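Local structure of GCN5-related N-acetyltransferase (Ralstonia eutropha JMP134, 2Q0Y) at the interface of chains A and B. The protein probably transfers an acyl group, most likely acetyl from acetyl-CoA as in other GNAT-family enzymes, to an acceptor that the structure alone does not show. Coordinates in Å, arbitrary orientation; residue numbers count along the deposited sequence, not the author numbering. Chains: chain A/B, GCN5-related N-acetyltransferase.

The interface of chains A and B. Residues chain A 136-137, 139-141; chain B 147-149.
The indole of A:Trp141 forms the apolar centre of this patch, and the aliphatic stem of B:Lys149 lies across one of its faces, a CH-pi packing in which the chain runs from the six-membered ring towards the pyrrole. CB of B:Lys149 stands 3.6 Å from the centroid of the six-membered ring of A:Trp141, and further along CD sits 3.8 Å from the centroid of the five-membered ring. The stem can span both rings because it is fully extended beyond CG, with CG anti to the backbone N (chi1 -177°). On the same side as the lysine, but out towards the rim of the six-membered ring, the main chain of B:Ser148 continues the packing, its CA 3.6 Å from CE3 of A:Trp141, while the backbone carbon of B:Met147 lies at the ring's edge, in its plane.

Beside this stack, selenomethionine B:Met147 crosses A:Tyr136 at about a right angle, its SE 3.9 Å from the tyrosine CB and also close to ring carbon CD2. A bend at chi3 (76°) turns the terminal methyl back towards A:Trp141, so that CE lies 3.9 Å from the tryptophan CB.

Towards the rim the lysine illustrates how one side chain can serve two chemistries. Having crossed the indole, it delivers NZ of B:Lys149 to the carbonyl O of selenomethionine A:Met139 in a hydrogen bond of 2.7 Å, almost along the C=O axis (173°). The charge expected on this amine would strengthen the bond. Nearby, a water bridges the carbonyl oxygens of A:Gly140 and B:Ser148, lying 2.8 Å from the O of A:Gly140.

In the fold, strand 146-150 of chain B, close to its C-terminus, reaches over to the end of helix 133-138 of chain A and the loop that follows it. The interface is two-fold symmetric, so the exchange of C-terminal strands is reciprocal, consistent with a dimer.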
# COMPACT_ATOMS: atom_id res chain seq x y z
N TYR A 136 -17.17 1.91 -5.77
CA TYR A 136 -16.38 2.32 -4.61
C TYR A 136 -16.61 3.79 -4.33
O TYR A 136 -16.81 4.20 -3.18
CB TYR A 136 -14.89 1.98 -4.78
CG TYR A 136 -14.62 0.55 -5.21
CD1 TYR A 136 -15.41 -0.52 -4.75
CD2 TYR A 136 -13.61 0.26 -6.12
CE1 TYR A 136 -15.18 -1.82 -5.16
CE2 TYR A 136 -13.36 -1.04 -6.54
CZ TYR A 136 -14.14 -2.07 -6.06
OH TYR A 136 -13.91 -3.36 -6.50
N ALA A 137 -16.62 4.60 -5.38
CA ALA A 137 -16.86 6.03 -5.22
C ALA A 137 -18.23 6.27 -4.60
O ALA A 137 -18.35 7.09 -3.70
CB ALA A 137 -16.74 6.73 -6.53
N MSE A 139 -19.73 4.35 -2.65
CA MSE A 139 -19.63 3.88 -1.27
C MSE A 139 -18.66 4.71 -0.41
O MSE A 139 -18.34 4.30 0.70
CB MSE A 139 -19.23 2.42 -1.26
CG MSE A 139 -20.25 1.46 -1.90
SE MSE A 139 -19.62 -0.37 -1.67
CE MSE A 139 -19.77 -0.45 0.29
N GLY A 140 -18.20 5.85 -0.92
CA GLY A 140 -17.44 6.81 -0.12
C GLY A 140 -15.94 6.61 -0.13
O GLY A 140 -15.23 7.14 0.74
N TRP A 141 -15.46 5.85 -1.11
CA TRP A 141 -14.03 5.66 -1.32
C TRP A 141 -13.49 6.81 -2.19
O TRP A 141 -14.19 7.32 -3.08
CB TRP A 141 -13.72 4.31 -1.97
CG TRP A 141 -14.05 3.15 -1.06
CD1 TRP A 141 -15.28 2.65 -0.77
CD2 TRP A 141 -13.11 2.37 -0.31
NE1 TRP A 141 -15.17 1.61 0.11
CE2 TRP A 141 -13.85 1.43 0.43
CE3 TRP A 141 -11.71 2.40 -0.17
CZ2 TRP A 141 -13.23 0.51 1.28
CZ3 TRP A 141 -11.11 1.49 0.66
CH2 TRP A 141 -11.87 0.56 1.38
N MSE B 147 -7.56 3.52 -3.83
CA MSE B 147 -8.58 4.34 -3.22
C MSE B 147 -8.60 4.03 -1.73
O MSE B 147 -8.13 2.97 -1.30
CB MSE B 147 -9.96 4.04 -3.84
CG MSE B 147 -10.01 4.22 -5.36
SE MSE B 147 -11.72 3.80 -6.10
CE MSE B 147 -12.65 5.39 -5.59
N SER B 148 -9.15 4.94 -0.96
CA SER B 148 -9.16 4.83 0.49
C SER B 148 -10.49 5.26 1.09
O SER B 148 -11.28 5.97 0.45
CB SER B 148 -8.03 5.68 1.09
OG SER B 148 -8.27 7.08 0.96
N LYS B 149 -10.72 4.82 2.33
CA LYS B 149 -11.90 5.18 3.08
C LYS B 149 -11.65 5.10 4.59
O LYS B 149 -11.09 4.11 5.07
CB LYS B 149 -13.06 4.25 2.71
CG LYS B 149 -14.36 4.60 3.38
CD LYS B 149 -15.49 3.68 2.98
CE LYS B 149 -16.78 4.09 3.63
NZ LYS B 149 -17.94 3.23 3.20
O HOH W 1 -12.95 8.66 1.27